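Local coordinates for restriction endonuclease S subunits (Thermoanaerobacter tengcongensis, PDB 3OKG), which probably serves as the DNA-recognition subunit of a type I restriction-modification methyltransferase assembled from M and S polypeptides, at residues Ser48-Tyr53 against Glu71-His76; Ser57-Thr62 against Leu99-Leu104; Glu193-Arg198 against Arg387-Thr392; Ala264-Leu269 against Ser299-Asn304. All coordinates share one frame; numbering follows the deposited sequence.

Contact 1. Residues Ser48-Tyr53 against Glu71-His76; sequences STYFVY and EILGQH. With SO4 (sulfate ion), chain I.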
loop_
_atom_site.group_PDB
_atom_site.type_symbol
_atom_site.label_atom_id
_atom_site.label_comp_id
_atom_site.label_asym_id
_atom_site.label_seq_id
_atom_site.Cartn_x
_atom_site.Cartn_y
_atom_site.Cartn_z
ATOM N N SER A 48 14.314 -41.461 -15.348
ATOM C CA SER A 48 13.239 -41.957 -14.479
ATOM C C SER A 48 13.355 -41.462 -13.066
ATOM O O SER A 48 12.620 -41.910 -12.191
ATOM C CB SER A 48 13.217 -43.485 -14.440
ATOM O OG SER A 48 12.805 -43.978 -15.690
ATOM N N THR A 49 14.287 -40.546 -12.840
ATOM C CA THR A 49 14.563 -40.080 -11.494
ATOM C C THR A 49 14.001 -38.681 -11.288
ATOM O O THR A 49 14.258 -37.793 -12.075
ATOM C CB THR A 49 16.056 -40.094 -11.237
ATOM O OG1 THR A 49 16.524 -41.444 -11.347
ATOM C CG2 THR A 49 16.359 -39.584 -9.839
ATOM N N TYR A 50 13.195 -38.506 -10.245
ATOM C CA TYR A 50 12.649 -37.194 -9.949
ATOM C C TYR A 50 13.749 -36.304 -9.374
ATOM O O TYR A 50 14.609 -36.778 -8.638
ATOM C CB TYR A 50 11.495 -37.316 -8.948
ATOM C CG TYR A 50 10.173 -37.626 -9.625
ATOM C CD1 TYR A 50 9.454 -36.628 -10.258
ATOM C CD2 TYR A 50 9.666 -38.932 -9.651
ATOM C CE1 TYR A 50 8.241 -36.901 -10.906
ATOM C CE2 TYR A 50 8.439 -39.217 -10.296
ATOM C CZ TYR A 50 7.747 -38.201 -10.910
ATOM O OH TYR A 50 6.557 -38.457 -11.551
ATOM N N PHE A 51 13.717 -35.021 -9.709
ATOM C CA PHE A 51 14.536 -34.045 -8.990
ATOM C C PHE A 51 13.660 -32.835 -8.688
ATOM O O PHE A 51 12.607 -32.651 -9.308
ATOM C CB PHE A 51 15.749 -33.623 -9.832
ATOM C CG PHE A 51 15.390 -32.807 -11.021
ATOM C CD1 PHE A 51 15.595 -31.429 -11.026
ATOM C CD2 PHE A 51 14.831 -33.401 -12.140
ATOM C CE1 PHE A 51 15.250 -30.663 -12.123
ATOM C CE2 PHE A 51 14.479 -32.640 -13.247
ATOM C CZ PHE A 51 14.687 -31.269 -13.250
ATOM N N VAL A 52 14.075 -32.010 -7.732
ATOM C CA VAL A 52 13.311 -30.805 -7.439
ATOM C C VAL A 52 13.967 -29.622 -8.135
ATOM O O VAL A 52 15.193 -29.454 -8.039
ATOM C CB VAL A 52 13.230 -30.545 -5.927
ATOM C CG1 VAL A 52 12.431 -29.276 -5.682
ATOM C CG2 VAL A 52 12.563 -31.729 -5.214
ATOM N N TYR A 53 13.177 -28.825 -8.862
ATOM C CA TYR A 53 13.714 -27.736 -9.674
ATOM C C TYR A 53 13.320 -26.391 -9.089
ATOM O O TYR A 53 12.140 -26.146 -8.831
ATOM C CB TYR A 53 13.162 -27.821 -11.090
ATOM C CG TYR A 53 13.722 -26.812 -12.043
ATOM C CD1 TYR A 53 15.076 -26.495 -12.030
ATOM C CD2 TYR A 53 12.912 -26.202 -12.976
ATOM C CE1 TYR A 53 15.591 -25.555 -12.903
ATOM C CE2 TYR A 53 13.426 -25.277 -13.874
ATOM C CZ TYR A 53 14.771 -24.971 -13.829
ATOM O OH TYR A 53 15.279 -24.059 -14.719
ATOM N N GLU A 71 8.609 -30.611 -8.433
ATOM C CA GLU A 71 9.303 -31.873 -8.570
ATOM C C GLU A 71 9.073 -32.355 -9.994
ATOM O O GLU A 71 7.935 -32.457 -10.462
ATOM C CB GLU A 71 8.863 -32.901 -7.522
ATOM C CG GLU A 71 9.753 -34.132 -7.511
ATOM C CD GLU A 71 9.838 -34.785 -6.150
ATOM O OE1 GLU A 71 9.097 -34.368 -5.242
ATOM O OE2 GLU A 71 10.650 -35.714 -5.987
ATOM N N ILE A 72 10.166 -32.643 -10.679
ATOM C CA ILE A 72 10.124 -32.947 -12.096
ATOM C C ILE A 72 10.843 -34.252 -12.415
ATOM O O ILE A 72 11.863 -34.585 -11.823
ATOM C CB ILE A 72 10.777 -31.814 -12.910
ATOM C CG1 ILE A 72 10.032 -30.500 -12.663
ATOM C CG2 ILE A 72 10.797 -32.158 -14.395
ATOM C CD1 ILE A 72 10.787 -29.264 -13.219
ATOM N N LEU A 73 10.287 -35.003 -13.361
ATOM C CA LEU A 73 10.927 -36.221 -13.821
ATOM C C LEU A 73 12.146 -35.855 -14.678
ATOM O O LEU A 73 12.073 -34.951 -15.505
ATOM C CB LEU A 73 9.915 -37.040 -14.635
ATOM C CG LEU A 73 10.175 -38.533 -14.820
ATOM C CD1 LEU A 73 10.429 -39.233 -13.515
ATOM C CD2 LEU A 73 8.991 -39.168 -15.554
ATOM N N GLY A 74 13.263 -36.560 -14.498
ATOM C CA GLY A 74 14.482 -36.201 -15.207
ATOM C C GLY A 74 14.269 -36.098 -16.704
ATOM O O GLY A 74 14.771 -35.190 -17.372
ATOM N N GLN A 75 13.514 -37.045 -17.245
ATOM C CA GLN A 75 13.177 -37.022 -18.661
ATOM C C GLN A 75 12.684 -35.653 -19.104
ATOM O O GLN A 75 12.956 -35.208 -20.215
ATOM C CB GLN A 75 12.084 -38.058 -18.942
ATOM C CG GLN A 75 11.515 -37.944 -20.326
ATOM C CD GLN A 75 10.478 -39.003 -20.594
ATOM O OE1 GLN A 75 10.227 -39.871 -19.749
ATOM N NE2 GLN A 75 9.863 -38.944 -21.773
ATOM N N HIS A 76 11.956 -34.981 -18.219
ATOM C CA HIS A 76 11.324 -33.726 -18.561
ATOM C C HIS A 76 12.044 -32.472 -18.055
ATOM O O HIS A 76 11.470 -31.377 -18.071
ATOM C CB HIS A 76 9.907 -33.726 -18.016
ATOM C CG HIS A 76 9.052 -34.802 -18.595
ATOM N ND1 HIS A 76 8.279 -35.637 -17.819
ATOM C CD2 HIS A 76 8.867 -35.195 -19.876
ATOM C CE1 HIS A 76 7.638 -36.488 -18.600
ATOM N NE2 HIS A 76 7.979 -36.243 -19.852
HETATM S S SO4 I . 17.340 -43.591 -14.194
HETATM O O1 SO4 I . 16.978 -44.709 -13.330
HETATM O O2 SO4 I . 18.759 -43.309 -13.997
HETATM O O3 SO4 I . 17.091 -43.908 -15.599
HETATM O O4 SO4 I . 16.528 -42.426 -13.846
#

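Contact 2. Residues Ser57-Thr62 against Leu99-Leu104; sequences SAIDST and LKNIAL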
loop_
_atom_site.group_PDB
_atom_site.type_symbol
_atom_site.label_atom_id
_atom_site.label_comp_id
_atom_site.label_asym_id
_atom_site.label_seq_id
_atom_site.Cartn_x
_atom_site.Cartn_y
_atom_site.Cartn_z
ATOM N N SER A 57 10.325 -18.414 -10.823
ATOM C CA SER A 57 8.958 -18.432 -10.330
ATOM C C SER A 57 8.847 -19.093 -8.955
ATOM O O SER A 57 7.881 -18.829 -8.229
ATOM C CB SER A 57 8.013 -19.109 -11.340
ATOM O OG SER A 57 8.016 -20.512 -11.146
ATOM N N ALA A 58 9.819 -19.934 -8.584
ATOM C CA ALA A 58 9.777 -20.639 -7.294
ATOM C C ALA A 58 10.036 -19.729 -6.094
ATOM O O ALA A 58 9.814 -20.120 -4.941
ATOM C CB ALA A 58 10.786 -21.808 -7.278
ATOM N N ILE A 59 10.549 -18.536 -6.370
ATOM C CA ILE A 59 10.973 -17.619 -5.314
ATOM C C ILE A 59 9.928 -16.538 -5.014
ATOM O O ILE A 59 9.386 -15.893 -5.935
ATOM C CB ILE A 59 12.314 -16.945 -5.684
ATOM C CG1 ILE A 59 13.407 -18.025 -5.789
ATOM C CG2 ILE A 59 12.728 -15.885 -4.638
ATOM C CD1 ILE A 59 14.813 -17.484 -5.869
ATOM N N ASP A 60 9.702 -16.311 -3.725
ATOM C CA ASP A 60 8.971 -15.143 -3.244
ATOM C C ASP A 60 10.005 -14.024 -3.057
ATOM O O ASP A 60 10.797 -14.038 -2.098
ATOM C CB ASP A 60 8.288 -15.450 -1.892
ATOM C CG ASP A 60 7.597 -14.223 -1.299
ATOM O OD1 ASP A 60 7.726 -13.122 -1.878
ATOM O OD2 ASP A 60 6.917 -14.350 -0.253
ATOM N N SER A 61 9.998 -13.062 -3.965
ATOM C CA SER A 61 11.087 -12.069 -3.986
ATOM C C SER A 61 10.927 -11.077 -2.845
ATOM O O SER A 61 11.867 -10.370 -2.493
ATOM C CB SER A 61 11.116 -11.297 -5.316
ATOM O OG SER A 61 9.953 -10.496 -5.455
ATOM N N THR A 62 9.718 -11.004 -2.290
ATOM C CA THR A 62 9.481 -10.070 -1.184
ATOM C C THR A 62 10.315 -10.359 0.059
ATOM O O THR A 62 10.820 -9.438 0.702
ATOM C CB THR A 62 7.999 -9.974 -0.845
ATOM O OG1 THR A 62 7.298 -9.501 -2.002
ATOM C CG2 THR A 62 7.772 -9.014 0.330
ATOM N N LEU A 99 14.802 -7.132 -8.912
ATOM C CA LEU A 99 13.578 -7.755 -8.412
ATOM C C LEU A 99 13.828 -8.507 -7.080
ATOM O O LEU A 99 12.907 -8.756 -6.327
ATOM C CB LEU A 99 12.984 -8.699 -9.458
ATOM C CG LEU A 99 12.377 -8.061 -10.714
ATOM C CD1 LEU A 99 11.895 -9.110 -11.724
ATOM C CD2 LEU A 99 11.254 -7.121 -10.334
ATOM N N LYS A 100 15.082 -8.854 -6.831
ATOM C CA LYS A 100 15.505 -9.582 -5.630
ATOM C C LYS A 100 14.980 -11.008 -5.603
ATOM O O LYS A 100 14.592 -11.526 -4.551
ATOM C CB LYS A 100 15.104 -8.855 -4.341
ATOM C CG LYS A 100 15.394 -7.365 -4.347
ATOM C CD LYS A 100 16.835 -7.053 -4.167
ATOM C CE LYS A 100 16.984 -5.537 -3.865
ATOM N NZ LYS A 100 18.407 -5.162 -3.645
ATOM N N ASN A 101 14.993 -11.655 -6.758
ATOM C CA ASN A 101 14.807 -13.099 -6.785
ATOM C C ASN A 101 16.075 -13.756 -6.262
ATOM O O ASN A 101 16.941 -14.224 -7.007
ATOM C CB ASN A 101 14.427 -13.554 -8.199
ATOM C CG ASN A 101 13.020 -13.138 -8.544
ATOM O OD1 ASN A 101 12.782 -12.457 -9.539
ATOM N ND2 ASN A 101 12.076 -13.507 -7.679
ATOM N N ILE A 102 16.192 -13.763 -4.941
ATOM C CA ILE A 102 17.441 -14.132 -4.299
ATOM C C ILE A 102 17.034 -14.895 -3.058
ATOM O O ILE A 102 16.195 -14.400 -2.310
ATOM C CB ILE A 102 18.202 -12.883 -3.842
ATOM C CG1 ILE A 102 18.572 -11.995 -5.056
ATOM C CG2 ILE A 102 19.452 -13.282 -3.025
ATOM C CD1 ILE A 102 18.933 -10.567 -4.648
ATOM N N ALA A 103 17.622 -16.067 -2.816
ATOM C CA ALA A 103 17.093 -16.922 -1.741
ATOM C C ALA A 103 18.147 -17.817 -1.194
ATOM O O ALA A 103 19.139 -18.078 -1.863
ATOM C CB ALA A 103 15.950 -17.759 -2.273
ATOM N N LEU A 104 17.901 -18.318 0.015
ATOM C CA LEU A 104 18.817 -19.236 0.687
ATOM C C LEU A 104 18.275 -20.640 0.551
ATOM O O LEU A 104 17.100 -20.877 0.785
ATOM C CB LEU A 104 18.916 -18.877 2.168
ATOM C CG LEU A 104 19.794 -19.760 3.068
ATOM C CD1 LEU A 104 21.280 -19.603 2.688
ATOM C CD2 LEU A 104 19.547 -19.397 4.533
HETATM O O HOH W 1 9.766 -14.732 -8.557
#

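Contact 3. Residues Glu193-Arg198 against Arg387-Thr392; sequences EVRRLR and RAQAET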
loop_
_atom_site.group_PDB
_atom_site.type_symbol
_atom_site.label_atom_id
_atom_site.label_comp_id
_atom_site.label_asym_id
_atom_site.label_seq_id
_atom_site.Cartn_x
_atom_site.Cartn_y
_atom_site.Cartn_z
ATOM N N GLU A 193 5.028 -7.885 12.543
ATOM C CA GLU A 193 4.181 -7.802 13.739
ATOM C C GLU A 193 3.372 -6.512 13.704
ATOM O O GLU A 193 2.214 -6.471 14.100
ATOM C CB GLU A 193 5.059 -7.715 14.969
ATOM C CG GLU A 193 5.178 -8.889 15.882
ATOM C CD GLU A 193 5.577 -8.419 17.305
ATOM O OE1 GLU A 193 4.759 -8.548 18.260
ATOM O OE2 GLU A 193 6.698 -7.880 17.456
ATOM N N VAL A 194 4.034 -5.433 13.318
ATOM C CA VAL A 194 3.387 -4.121 13.290
ATOM C C VAL A 194 2.322 -4.049 12.211
ATOM O O VAL A 194 1.229 -3.505 12.434
ATOM C CB VAL A 194 4.442 -2.991 13.170
ATOM C CG1 VAL A 194 3.778 -1.625 12.885
ATOM C CG2 VAL A 194 5.260 -2.945 14.418
ATOM N N ARG A 195 2.609 -4.623 11.042
ATOM C CA ARG A 195 1.606 -4.687 9.984
ATOM C C ARG A 195 0.345 -5.392 10.435
ATOM O O ARG A 195 -0.754 -4.899 10.168
ATOM C CB ARG A 195 2.153 -5.358 8.706
ATOM C CG ARG A 195 3.447 -4.775 8.250
ATOM C CD ARG A 195 3.832 -5.289 6.875
ATOM N NE ARG A 195 3.162 -4.506 5.852
ATOM C CZ ARG A 195 2.129 -4.943 5.151
ATOM N NH1 ARG A 195 1.672 -6.174 5.349
ATOM N NH2 ARG A 195 1.567 -4.153 4.250
ATOM N N ARG A 196 0.504 -6.530 11.125
ATOM C CA ARG A 196 -0.632 -7.299 11.641
ATOM C C ARG A 196 -1.412 -6.492 12.654
ATOM O O ARG A 196 -2.644 -6.469 12.646
ATOM C CB ARG A 196 -0.169 -8.585 12.324
ATOM C CG ARG A 196 0.125 -9.720 11.383
ATOM C CD ARG A 196 1.031 -10.791 12.035
ATOM N NE ARG A 196 1.734 -11.460 10.946
ATOM C CZ ARG A 196 2.922 -12.042 11.033
ATOM N NH1 ARG A 196 3.586 -12.060 12.182
ATOM N NH2 ARG A 196 3.448 -12.591 9.946
ATOM N N LEU A 197 -0.682 -5.830 13.538
ATOM C CA LEU A 197 -1.306 -5.010 14.562
ATOM C C LEU A 197 -2.160 -3.917 13.904
ATOM O O LEU A 197 -3.289 -3.668 14.322
ATOM C CB LEU A 197 -0.215 -4.365 15.416
ATOM C CG LEU A 197 -0.743 -3.670 16.666
ATOM C CD1 LEU A 197 -1.456 -4.664 17.593
ATOM C CD2 LEU A 197 0.431 -2.962 17.368
ATOM N N ARG A 198 -1.588 -3.262 12.897
ATOM C CA ARG A 198 -2.273 -2.199 12.177
ATOM C C ARG A 198 -3.568 -2.734 11.589
ATOM O O ARG A 198 -4.632 -2.141 11.761
ATOM C CB ARG A 198 -1.381 -1.637 11.070
ATOM C CG ARG A 198 -1.919 -0.372 10.421
ATOM C CD ARG A 198 -0.813 0.645 10.192
ATOM N NE ARG A 198 0.438 0.010 9.783
ATOM C CZ ARG A 198 1.642 0.416 10.171
ATOM N NH1 ARG A 198 1.765 1.459 10.980
ATOM N NH2 ARG A 198 2.725 -0.221 9.750
ATOM N N ARG A 387 -4.464 4.568 5.346
ATOM C CA ARG A 387 -3.269 5.000 4.621
ATOM C C ARG A 387 -1.972 4.421 5.179
ATOM O O ARG A 387 -1.021 4.165 4.430
ATOM C CB ARG A 387 -3.178 6.530 4.619
ATOM C CG ARG A 387 -3.814 7.180 3.400
ATOM C CD ARG A 387 -3.635 8.698 3.395
ATOM N NE ARG A 387 -4.534 9.376 4.334
ATOM C CZ ARG A 387 -5.802 9.697 4.070
ATOM N NH1 ARG A 387 -6.340 9.394 2.892
ATOM N NH2 ARG A 387 -6.536 10.319 4.986
ATOM N N ALA A 388 -1.922 4.239 6.496
ATOM C CA ALA A 388 -0.717 3.736 7.143
ATOM C C ALA A 388 -0.416 2.292 6.767
ATOM O O ALA A 388 0.683 1.784 7.048
ATOM C CB ALA A 388 -0.817 3.878 8.671
ATOM N N GLN A 389 -1.386 1.611 6.162
ATOM C CA GLN A 389 -1.143 0.242 5.714
ATOM C C GLN A 389 -0.646 0.313 4.279
ATOM O O GLN A 389 -1.442 0.380 3.346
ATOM C CB GLN A 389 -2.402 -0.631 5.818
ATOM C CG GLN A 389 -2.540 -1.417 7.147
ATOM C CD GLN A 389 -1.443 -2.496 7.382
ATOM O OE1 GLN A 389 -1.731 -3.701 7.407
ATOM N NE2 GLN A 389 -0.202 -2.056 7.591
ATOM N N ALA A 390 0.676 0.330 4.119
ATOM C CA ALA A 390 1.322 0.414 2.801
ATOM C C ALA A 390 1.213 -0.929 2.115
ATOM O O ALA A 390 1.047 -1.960 2.783
ATOM C CB ALA A 390 2.799 0.801 2.962
ATOM N N GLU A 391 1.311 -0.941 0.790
ATOM C CA GLU A 391 1.177 -2.204 0.086
ATOM C C GLU A 391 2.346 -3.092 0.487
ATOM O O GLU A 391 3.434 -2.598 0.815
ATOM C CB GLU A 391 1.071 -2.006 -1.434
ATOM C CG GLU A 391 2.387 -1.962 -2.172
ATOM C CD GLU A 391 2.842 -3.329 -2.659
ATOM O OE1 GLU A 391 4.000 -3.429 -3.125
ATOM O OE2 GLU A 391 2.044 -4.296 -2.580
ATOM N N THR A 392 2.108 -4.395 0.458
ATOM C CA THR A 392 2.968 -5.356 1.128
ATOM C C THR A 392 4.332 -5.456 0.489
ATOM O O THR A 392 5.342 -5.266 1.156
ATOM C CB THR A 392 2.327 -6.760 1.186
ATOM O OG1 THR A 392 1.031 -6.667 1.795
ATOM C CG2 THR A 392 3.207 -7.732 1.993
#

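Contact 4. Residues Ala264-Leu269 against Ser299-Asn304; sequences ADFGDL and STNVAN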
loop_
_atom_site.group_PDB
_atom_site.type_symbol
_atom_site.label_atom_id
_atom_site.label_comp_id
_atom_site.label_asym_id
_atom_site.label_seq_id
_atom_site.Cartn_x
_atom_site.Cartn_y
_atom_site.Cartn_z
ATOM N N ALA A 264 -20.372 13.182 -10.391
ATOM C CA ALA A 264 -19.094 13.173 -11.102
ATOM C C ALA A 264 -18.253 14.407 -10.798
ATOM O O ALA A 264 -17.023 14.342 -10.814
ATOM C CB ALA A 264 -19.316 13.033 -12.609
ATOM N N ASP A 265 -18.920 15.521 -10.509
ATOM C CA ASP A 265 -18.233 16.780 -10.236
ATOM C C ASP A 265 -17.997 17.018 -8.744
ATOM O O ASP A 265 -18.043 18.156 -8.276
ATOM C CB ASP A 265 -19.013 17.954 -10.835
ATOM C CG ASP A 265 -19.438 17.699 -12.268
ATOM O OD1 ASP A 265 -18.901 18.367 -13.177
ATOM O OD2 ASP A 265 -20.310 16.831 -12.486
ATOM N N PHE A 266 -17.741 15.944 -8.005
ATOM C CA PHE A 266 -17.440 16.045 -6.581
ATOM C C PHE A 266 -16.016 15.569 -6.321
ATOM O O PHE A 266 -15.503 14.718 -7.049
ATOM C CB PHE A 266 -18.432 15.218 -5.761
ATOM C CG PHE A 266 -19.753 15.897 -5.543
ATOM C CD1 PHE A 266 -19.968 17.186 -6.001
ATOM C CD2 PHE A 266 -20.781 15.246 -4.880
ATOM C CE1 PHE A 266 -21.184 17.813 -5.802
ATOM C CE2 PHE A 266 -21.998 15.868 -4.679
ATOM C CZ PHE A 266 -22.200 17.154 -5.139
ATOM N N GLY A 267 -15.372 16.113 -5.292
ATOM C CA GLY A 267 -13.999 15.742 -5.013
ATOM C C GLY A 267 -14.094 15.010 -3.696
ATOM O O GLY A 267 -15.191 14.653 -3.245
ATOM N N ASP A 268 -12.940 14.782 -3.080
ATOM C CA ASP A 268 -12.902 14.096 -1.796
ATOM C C ASP A 268 -13.865 14.651 -0.753
ATOM O O ASP A 268 -14.661 13.908 -0.192
ATOM C CB ASP A 268 -11.481 14.064 -1.239
ATOM C CG ASP A 268 -10.514 13.280 -2.133
ATOM O OD1 ASP A 268 -10.959 12.356 -2.852
ATOM O OD2 ASP A 268 -9.302 13.589 -2.107
ATOM N N LEU A 269 -13.771 15.955 -0.502
ATOM C CA LEU A 269 -14.678 16.646 0.412
ATOM C C LEU A 269 -15.412 17.779 -0.294
ATOM O O LEU A 269 -16.589 18.011 -0.034
ATOM C CB LEU A 269 -13.929 17.238 1.607
ATOM C CG LEU A 269 -13.074 16.342 2.498
ATOM C CD1 LEU A 269 -12.448 17.193 3.592
ATOM C CD2 LEU A 269 -13.888 15.197 3.084
ATOM N N SER A 299 -24.649 10.089 -2.282
ATOM C CA SER A 299 -23.275 10.549 -2.100
ATOM C C SER A 299 -23.230 12.050 -1.827
ATOM O O SER A 299 -24.078 12.807 -2.307
ATOM C CB SER A 299 -22.423 10.215 -3.328
ATOM O OG SER A 299 -21.169 10.856 -3.229
ATOM N N THR A 300 -22.199 12.475 -1.108
ATOM C CA THR A 300 -22.146 13.793 -0.501
ATOM C C THR A 300 -20.817 14.558 -0.669
ATOM O O THR A 300 -19.731 13.971 -0.725
ATOM C CB THR A 300 -22.414 13.629 1.017
ATOM O OG1 THR A 300 -23.755 14.035 1.322
ATOM C CG2 THR A 300 -21.444 14.445 1.815
ATOM N N ASN A 301 -20.920 15.882 -0.741
ATOM C CA ASN A 301 -19.778 16.780 -0.639
ATOM C C ASN A 301 -20.171 18.048 0.120
ATOM O O ASN A 301 -21.340 18.271 0.415
ATOM C CB ASN A 301 -19.266 17.184 -2.033
ATOM C CG ASN A 301 -17.915 16.558 -2.385
ATOM O OD1 ASN A 301 -17.605 15.428 -2.006
ATOM N ND2 ASN A 301 -17.112 17.301 -3.126
ATOM N N VAL A 302 -19.201 18.897 0.419
ATOM C CA VAL A 302 -19.503 20.209 0.985
ATOM C C VAL A 302 -19.005 21.306 0.055
ATOM O O VAL A 302 -17.909 21.214 -0.490
ATOM C CB VAL A 302 -18.855 20.384 2.368
ATOM C CG1 VAL A 302 -18.761 21.856 2.748
ATOM C CG2 VAL A 302 -19.634 19.590 3.419
ATOM N N ALA A 303 -19.809 22.345 -0.120
ATOM C CA ALA A 303 -19.403 23.480 -0.951
ATOM C C ALA A 303 -18.378 24.328 -0.224
ATOM O O ALA A 303 -18.577 24.677 0.935
ATOM C CB ALA A 303 -20.609 24.337 -1.306
ATOM N N ASN A 304 -17.282 24.675 -0.895
ATOM C CA ASN A 304 -16.343 25.637 -0.305
ATOM C C ASN A 304 -16.333 26.995 -0.998
ATOM O O ASN A 304 -15.606 27.900 -0.580
ATOM C CB ASN A 304 -14.919 25.075 -0.176
ATOM C CG ASN A 304 -14.437 24.362 -1.433
ATOM O OD1 ASN A 304 -13.389 23.708 -1.418
ATOM N ND2 ASN A 304 -15.193 24.480 -2.521
#

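Contact 1. Residues Ser48-Tyr53 against Glu71-His76
F51 and I72 form the central pair of an antiparallel strand pairing, 50-53 against 71-73, at one edge of a mixed sheet in the first DNA specificity domain. They are the hydrogen-bonded pair: F51 N donates to I72 O and I72 N to F51 O, each at 2.8 Å and nearly straight. Y50 with L73 and V52 with E71 are the flanking non-hydrogen-bonded pairs, and their side chains share one face of the sheet. There L73 lays its CD1 over the middle of the Y50 ring in a CH-pi contact, 3.8 Å from the centroid; its CG, anti to the backbone N (chi1 -160°), starts the branch in that direction. A branched leucine suits this, since one methyl can cover the ring. E71 crosses the same tyrosine, its extended chain bringing OE2 to 3.5 Å from Y50 CB, with the carboxylate plane perpendicular to the ring. F51 and I72 lie side by side on the other face, F51 CE2 being 3.8 Å from I72 CB, while I72 CD1 comes within 3.5 Å of Y53 CB. The pairing ends in a bent bond from G74 N to T49 O (2.9 Å), where glycine fits because a side chain would press on that carbonyl. Just beyond, S48 N and T49 OG1 both donate to O4 of a sulfate, probably from the crystallisation liquor, which N46 also binds. Within the sheet, strand 70-73 is outermost and strand 50-54 pairs in parallel with strand 113-115 through V52 and I113, while F51 and Y53 pack on I113 and on A81 of strand 81-84.

Contact 2. Residues Ser57-Thr62 against Leu99-Leu104
I59 and S61 meet the turn and strand of 99-104 almost entirely by van der Waals contact. The tip of I59, CD1, touches A103 CB at 3.8 Å, and its other branch, CG2, lies 3.9 Å from N101 ND2. With CG1 anti to the carbonyl carbon (chi1 -63°) and the chain extended at chi2 (-168°), CD1 reaches the strand while CG2 is left beside the asparagine; A103 is small enough to admit the methyl. S61 wedges its CB against the turn, 3.3 Å from L99 O and 3.4 Å from N101 ND2. A water 2.9 Å from I59 O takes a weak bond from N101 ND2 and so bridges the two segments. An alanine in place of I59 would probably open a gap beside A103 CB and leave N101 ND2 without the CG2 methyl at its side.

The second shell fixes these groups. N101 is the centre of an inverse gamma turn, and D60 holds T62 N in an Asx turn. K100 ties its own segment to D140 by a salt bridge. The chemistry is therefore divided: apolar fit and one water join the segments directly, whereas outside side chains add polar links, K397 of helix 392-407 bonding S61 OG and L99 O, and R138 bonding S61 O.

Contact 3. Residues Glu193-Arg198 against Arg387-Thr392
R198 and R195 reach from helix 174-216, part of a predicted coiled coil, to the segment linking helix 365-388 with helix 392-407, in the second predicted coiled-coil region. The close packing is around R198. Its CD touches A388 CB at 3.6 Å and its CG lies 3.5 Å from Q389 CG; the aliphatic chain thus packs on A388 and Q389 while the guanidinium lies against the linker backbone. A388 O sits 3.3 Å above the plane of the R198 guanidinium, displaced toward its rim, and the small alanine lets the chain come this near. An alanine in place of R198 would probably leave A388 CB and Q389 CG without their packing partner and open a gap between helix and linker.

Toward E391 and T392, which are exposed, the fit is looser. R195 bends at its third torsion (chi3 84°) and is held by E395 of helix 392-407, its strongest polar partner, through a salt bridge from NE. T392 only approaches the guanidinium, OG1 being 3.6 Å from R195 NH1. Nearby, E391 is the N-cap of helix 392-407, its side chain accepting from A394 N. R195 NH2 gives A390 O a weak hydrogen bond, 2.7 Å long but with an angle of only 121° at the hydrogen.

Contact 4. Residues Ala264-Leu269 against Ser299-Asn304
L269 O accepts the backbone N-H of V302 at 2.8 Å, an almost linear bond (175° at the hydrogen) that ties the loop 264-269 to the edge of strand 300-302. The same carbonyl also lies close to the side chain of N301, 3.1 Å from its CG. That asparagine, buried, is the residue on which the loop closes: its flat amide is set among the backbone groups of G267 and L269, with CG 3.4 Å from G267 O. An amide suits such a place because it carries both a donor and an acceptor without a charge.

F266 covers the asparagine. Its ring is stacked on the amide, the two planes only 5° apart, and the side chains run past each other in opposite directions. N301 CB stands over the ring centre in a CH-pi contact, 3.8 Å from the centroid, and N301 CG is 3.7 Å from F266 CB. With CG anti to its carbonyl carbon (chi1 -80°), the phenylalanine ring swings over N301, and S299 O lies near the ring edge, 4.4 Å from F266 CE2. A broad flat side chain suits covering N301 CB and the start of its amide; P271 and L290 also pack on F266.

On its other edge the strand bonds to strand 289-292, N301 with L290 and S299 with S292, while T300 and V302 pack on helix 324-333. The arrangement is that of an outermost strand in a four-stranded antiparallel sheet, its far edge met by a loop in the second DNA specificity domain.

Overall arrangement
The contacts follow the elongated chain from one specificity domain to the other. Contacts 1 and 2 belong to the first, their segments alternating along the sequence as strand 50-54 leads to strand 59-60, and their centres are about 22 Å apart. Contact 3 joins residues 189 positions apart, linking helix 174-216 with the segment before helix 392-407; its centre is about 22 Å from that of contact 2 and about 29 Å from that of contact 4. Contact 4 lies in the second domain, between the two segments of contact 3 in sequence, its centre about 61 Å from that of contact 1. The two domains thus stand apart, spanned by the helical pair, consistent with separate DNA-recognition units held at a set spacing.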